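Local coordinates for protein succinylglutamate desuccinylase/aspartoacylase (Shewanella frigidimarina, PDB 3LWU) that binds zinc and is probably a metal-dependent hydrolase of the succinylglutamate desuccinylase/aspartoacylase family, its exact substrate not established, at residues Phe313-Ala325 with Ala333-Leu345. Numbering follows the deposited sequence.
With SO4 (sulfate ion), chain D.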
loop_
_atom_site.group_PDB
_atom_site.type_symbol
_atom_site.label_atom_id
_atom_site.label_comp_id
_atom_site.label_asym_id
_atom_site.label_seq_id
_atom_site.Cartn_x
_atom_site.Cartn_y
_atom_site.Cartn_z
ATOM N N PHE A 313 22.371 -2.835 -11.298
ATOM C CA PHE A 313 21.953 -3.665 -12.430
ATOM C C PHE A 313 20.430 -3.820 -12.422
ATOM O O PHE A 313 19.873 -4.388 -11.467
ATOM C CB PHE A 313 22.643 -5.044 -12.405
ATOM C CG PHE A 313 22.375 -5.876 -13.644
ATOM C CD1 PHE A 313 23.018 -5.608 -14.828
ATOM C CD2 PHE A 313 21.465 -6.911 -13.623
ATOM C CE1 PHE A 313 22.766 -6.379 -15.983
ATOM C CE2 PHE A 313 21.209 -7.685 -14.777
ATOM C CZ PHE A 313 21.844 -7.410 -15.945
ATOM N N HIS A 314 19.781 -3.331 -13.483
ATOM C CA HIS A 314 18.314 -3.395 -13.641
ATOM C C HIS A 314 17.927 -4.607 -14.463
ATOM O O HIS A 314 18.654 -5.004 -15.364
ATOM C CB HIS A 314 17.785 -2.133 -14.324
ATOM C CG HIS A 314 18.090 -0.876 -13.565
ATOM N ND1 HIS A 314 19.198 -0.106 -13.827
ATOM C CD2 HIS A 314 17.454 -0.279 -12.528
ATOM C CE1 HIS A 314 19.220 0.932 -13.010
ATOM N NE2 HIS A 314 18.174 0.856 -12.212
ATOM N N ALA A 315 16.795 -5.220 -14.121
ATOM C CA ALA A 315 16.292 -6.348 -14.865
ATOM C C ALA A 315 16.197 -6.001 -16.347
ATOM O O ALA A 315 15.527 -5.055 -16.712
ATOM C CB ALA A 315 14.895 -6.844 -14.287
ATOM N N PRO A 316 16.845 -6.788 -17.215
ATOM C CA PRO A 316 16.749 -6.488 -18.653
ATOM C C PRO A 316 15.395 -6.931 -19.220
ATOM O O PRO A 316 15.001 -6.484 -20.270
ATOM C CB PRO A 316 17.910 -7.302 -19.267
ATOM C CG PRO A 316 17.988 -8.504 -18.326
ATOM C CD PRO A 316 17.691 -7.960 -16.947
ATOM N N LYS A 317 14.700 -7.802 -18.518
ATOM C CA LYS A 317 13.297 -8.165 -18.845
ATOM C C LYS A 317 12.585 -8.599 -17.550
ATOM O O LYS A 317 13.230 -8.839 -16.540
ATOM C CB LYS A 317 13.255 -9.295 -19.877
ATOM C CG LYS A 317 13.764 -10.651 -19.336
ATOM C CD LYS A 317 13.790 -11.782 -20.420
ATOM C CE LYS A 317 13.948 -13.197 -19.778
ATOM N NZ LYS A 317 14.027 -14.298 -20.811
ATOM N N ALA A 318 11.266 -8.669 -17.584
ATOM C CA ALA A 318 10.501 -9.020 -16.436
ATOM C C ALA A 318 10.603 -10.542 -16.242
ATOM O O ALA A 318 10.833 -11.277 -17.216
ATOM C CB ALA A 318 8.985 -8.591 -16.646
ATOM N N GLY A 319 10.388 -11.008 -15.013
ATOM C CA GLY A 319 10.162 -12.426 -14.782
ATOM C C GLY A 319 10.302 -12.821 -13.323
ATOM O O GLY A 319 10.226 -11.988 -12.433
ATOM N N LEU A 320 10.474 -14.110 -13.079
ATOM C CA LEU A 320 10.742 -14.623 -11.750
ATOM C C LEU A 320 12.239 -14.893 -11.638
ATOM O O LEU A 320 12.846 -15.411 -12.571
ATOM C CB LEU A 320 9.931 -15.889 -11.528
ATOM C CG LEU A 320 8.432 -15.700 -11.637
ATOM C CD1 LEU A 320 7.651 -17.032 -11.368
ATOM C CD2 LEU A 320 8.009 -14.582 -10.677
ATOM N N ILE A 321 12.822 -14.511 -10.501
ATOM C CA ILE A 321 14.232 -14.429 -10.332
ATOM C C ILE A 321 14.820 -15.356 -9.269
ATOM O O ILE A 321 14.387 -15.361 -8.104
ATOM C CB ILE A 321 14.637 -13.001 -9.951
ATOM C CG1 ILE A 321 14.116 -12.016 -10.995
ATOM C CG2 ILE A 321 16.201 -12.889 -9.863
ATOM C CD1 ILE A 321 14.757 -12.214 -12.359
ATOM N N GLU A 322 15.825 -16.119 -9.712
ATOM C CA GLU A 322 16.709 -16.819 -8.798
ATOM C C GLU A 322 18.043 -16.071 -8.699
ATOM O O GLU A 322 18.711 -15.797 -9.696
ATOM C CB GLU A 322 16.934 -18.290 -9.194
ATOM C CG GLU A 322 17.729 -19.057 -8.111
ATOM C CD GLU A 322 17.648 -20.572 -8.228
ATOM O OE1 GLU A 322 16.779 -21.096 -8.951
ATOM O OE2 GLU A 322 18.472 -21.240 -7.584
ATOM N N TYR A 323 18.391 -15.701 -7.467
ATOM C CA TYR A 323 19.576 -14.903 -7.180
ATOM C C TYR A 323 20.733 -15.863 -6.984
ATOM O O TYR A 323 20.839 -16.455 -5.943
ATOM C CB TYR A 323 19.343 -13.994 -5.946
ATOM C CG TYR A 323 18.252 -12.968 -6.221
ATOM C CD1 TYR A 323 18.520 -11.810 -6.915
ATOM C CD2 TYR A 323 16.938 -13.197 -5.825
ATOM C CE1 TYR A 323 17.526 -10.894 -7.208
ATOM C CE2 TYR A 323 15.951 -12.310 -6.120
ATOM C CZ TYR A 323 16.239 -11.161 -6.813
ATOM O OH TYR A 323 15.224 -10.282 -7.130
ATOM N N CYS A 324 21.552 -16.068 -8.008
ATOM C CA CYS A 324 22.648 -17.027 -7.938
ATOM C C CYS A 324 23.863 -16.473 -7.238
ATOM O O CYS A 324 24.555 -17.194 -6.559
ATOM C CB CYS A 324 23.087 -17.455 -9.344
ATOM S SG CYS A 324 21.770 -18.147 -10.247
ATOM N N ALA A 325 24.178 -15.205 -7.439
ATOM C CA ALA A 325 25.438 -14.679 -6.898
ATOM C C ALA A 325 25.226 -14.318 -5.455
ATOM O O ALA A 325 24.336 -13.519 -5.130
ATOM C CB ALA A 325 25.902 -13.456 -7.668
ATOM N N ALA A 333 33.631 -12.232 -14.043
ATOM C CA ALA A 333 32.917 -11.928 -15.283
ATOM C C ALA A 333 32.455 -13.210 -15.971
ATOM O O ALA A 333 33.234 -14.153 -16.133
ATOM C CB ALA A 333 33.827 -11.140 -16.225
ATOM N N GLY A 334 31.190 -13.252 -16.364
ATOM C CA GLY A 334 30.676 -14.438 -17.027
ATOM C C GLY A 334 30.017 -15.435 -16.099
ATOM O O GLY A 334 29.232 -16.245 -16.567
ATOM N N LYS A 335 30.303 -15.411 -14.802
ATOM C CA LYS A 335 29.555 -16.275 -13.866
ATOM C C LYS A 335 28.147 -15.720 -13.607
ATOM O O LYS A 335 27.966 -14.506 -13.544
ATOM C CB LYS A 335 30.315 -16.445 -12.544
ATOM C CG LYS A 335 31.649 -17.243 -12.665
ATOM C CD LYS A 335 31.375 -18.755 -12.831
ATOM C CE LYS A 335 32.541 -19.561 -13.500
ATOM N NZ LYS A 335 33.333 -20.350 -12.491
ATOM N N PRO A 336 27.141 -16.611 -13.430
ATOM C CA PRO A 336 25.769 -16.114 -13.393
ATOM C C PRO A 336 25.454 -15.219 -12.183
ATOM O O PRO A 336 25.839 -15.503 -11.051
ATOM C CB PRO A 336 24.919 -17.406 -13.385
ATOM C CG PRO A 336 25.749 -18.411 -12.690
ATOM C CD PRO A 336 27.200 -18.066 -13.176
ATOM N N LEU A 337 24.816 -14.103 -12.462
ATOM C CA LEU A 337 24.313 -13.217 -11.449
ATOM C C LEU A 337 22.901 -13.661 -11.033
ATOM O O LEU A 337 22.646 -13.882 -9.863
ATOM C CB LEU A 337 24.259 -11.794 -11.995
ATOM C CG LEU A 337 23.868 -10.709 -11.006
ATOM C CD1 LEU A 337 25.095 -10.340 -10.105
ATOM C CD2 LEU A 337 23.343 -9.487 -11.794
ATOM N N VAL A 338 21.998 -13.762 -12.009
ATOM C CA VAL A 338 20.642 -14.312 -11.787
ATOM C C VAL A 338 20.263 -15.289 -12.899
ATOM O O VAL A 338 20.864 -15.280 -13.987
ATOM C CB VAL A 338 19.557 -13.221 -11.755
ATOM C CG1 VAL A 338 19.852 -12.215 -10.679
ATOM C CG2 VAL A 338 19.381 -12.571 -13.101
ATOM N N ASN A 339 19.295 -16.147 -12.610
ATOM C CA ASN A 339 18.536 -16.829 -13.641
ATOM C C ASN A 339 17.136 -16.230 -13.672
ATOM O O ASN A 339 16.542 -15.985 -12.641
ATOM C CB ASN A 339 18.502 -18.331 -13.377
ATOM C CG ASN A 339 19.912 -18.939 -13.299
ATOM O OD1 ASN A 339 20.739 -18.650 -14.133
ATOM N ND2 ASN A 339 20.167 -19.774 -12.309
ATOM N N ILE A 340 16.617 -15.978 -14.859
ATOM C CA ILE A 340 15.243 -15.528 -15.012
ATOM C C ILE A 340 14.390 -16.669 -15.528
ATOM O O ILE A 340 14.693 -17.258 -16.560
ATOM C CB ILE A 340 15.163 -14.367 -16.013
ATOM C CG1 ILE A 340 16.162 -13.262 -15.633
ATOM C CG2 ILE A 340 13.743 -13.820 -16.081
ATOM C CD1 ILE A 340 16.096 -12.028 -16.563
ATOM N N LEU A 341 13.333 -16.968 -14.793
ATOM C CA LEU A 341 12.346 -17.955 -15.177
ATOM C C LEU A 341 11.155 -17.222 -15.789
ATOM O O LEU A 341 10.600 -16.306 -15.176
ATOM C CB LEU A 341 11.895 -18.756 -13.950
ATOM C CG LEU A 341 10.711 -19.745 -14.112
ATOM C CD1 LEU A 341 11.100 -20.836 -15.074
ATOM C CD2 LEU A 341 10.245 -20.346 -12.743
ATOM N N ARG A 342 10.766 -17.646 -16.980
ATOM C CA ARG A 342 9.566 -17.148 -17.640
ATOM C C ARG A 342 8.662 -18.325 -18.024
ATOM O O ARG A 342 8.685 -18.837 -19.165
ATOM C CB ARG A 342 9.948 -16.293 -18.858
ATOM C CG ARG A 342 10.547 -14.907 -18.498
ATOM C CD ARG A 342 9.455 -14.004 -17.916
ATOM N NE ARG A 342 8.478 -13.752 -18.971
ATOM C CZ ARG A 342 8.575 -12.776 -19.875
ATOM N NH1 ARG A 342 9.525 -11.871 -19.783
ATOM N NH2 ARG A 342 7.682 -12.691 -20.842
ATOM N N ILE A 343 7.848 -18.732 -17.060
ATOM C CA ILE A 343 7.009 -19.903 -17.212
ATOM C C ILE A 343 5.865 -19.685 -18.204
ATOM O O ILE A 343 5.251 -20.652 -18.705
ATOM C CB ILE A 343 6.517 -20.407 -15.853
ATOM C CG1 ILE A 343 5.987 -21.858 -15.963
ATOM C CG2 ILE A 343 5.467 -19.463 -15.256
ATOM C CD1 ILE A 343 6.943 -22.842 -16.512
ATOM N N ASP A 344 5.649 -18.418 -18.552
ATOM C CA ASP A 344 4.728 -18.048 -19.626
ATOM C C ASP A 344 5.260 -18.337 -21.010
ATOM O O ASP A 344 4.511 -18.271 -21.991
ATOM C CB ASP A 344 4.351 -16.560 -19.509
ATOM C CG ASP A 344 5.555 -15.639 -19.556
ATOM O OD1 ASP A 344 6.448 -15.691 -18.654
ATOM O OD2 ASP A 344 5.589 -14.829 -20.485
ATOM N N LEU A 345 6.530 -18.721 -21.099
ATOM C CA LEU A 345 7.187 -18.954 -22.391
ATOM C C LEU A 345 7.751 -20.388 -22.496
ATOM O O LEU A 345 8.685 -20.652 -23.263
ATOM C CB LEU A 345 8.318 -17.928 -22.529
ATOM C CG LEU A 345 7.902 -16.436 -22.602
ATOM C CD1 LEU A 345 9.186 -15.484 -22.714
ATOM C CD2 LEU A 345 7.005 -16.231 -23.830
HETATM S S SO4 D . 17.866 4.500 -10.908
HETATM O O1 SO4 D . 18.825 4.801 -9.833
HETATM O O2 SO4 D . 17.426 3.100 -10.792
HETATM O O3 SO4 D . 16.717 5.416 -10.816
HETATM O O4 SO4 D . 18.549 4.705 -12.188
HETATM O O HOH W 1 13.794 -16.360 -19.096
#
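Leu320 pairs with Leu341 and Glu322 with Asn339 as the hydrogen-bonded pairs of an antiparallel ladder between strands 319-323 and 338-341. Three of its four bonds are nearly straight, that from Asn339 N to Glu322 O more bent, and all lie in the carbonyl planes, Leu341 N reaching Leu320 O at 2.8 Å. Ile321 with Ile340 and Tyr323 with Val338 are the non-hydrogen-bonded pairs, and their side chains form the apolar face. There Ile321 CD1 lies alongside Ile340 CG1 at 3.7 Å, while Ile321 CG2 meets Val338 CG1 and also covers one face of the Tyr323 ring, offset toward its rim. Where the ladder ends, Leu337 O takes Ala325 N and, weakly, Cys324 N; Leu337 and Val338 form a classic bulge opposite Ile355. Leu337 CD2 lies 3.7 Å from Phe313 CD2, a chi1 of -175° swinging the branch beside the carbonyl carbon. At the other end the side chain of Arg342, bent at chi2 and chi3, folds back past Gly319, and its NH1 donates to Ala318 O at 2.9 Å from above the carbonyl plane. Asp344 fixes the guanidinium side-on, OD1 accepting from NE at 2.8 Å and OD2 from NH2, both through syn lone pairs. The extended Lys317 chain crosses Ile340, and a water links Lys317 NZ to Ile340 O. Further out, Val372 and Leu378 adjoin Ile321, and Leu271 N of a second subunit binds Glu322 OE1. Asp344 thus balances the guanidinium charge and fixes its rotation within the chain, while Glu32 of a third subunit, taking Arg342 NH1 and Ala318 N, links this end to that subunit.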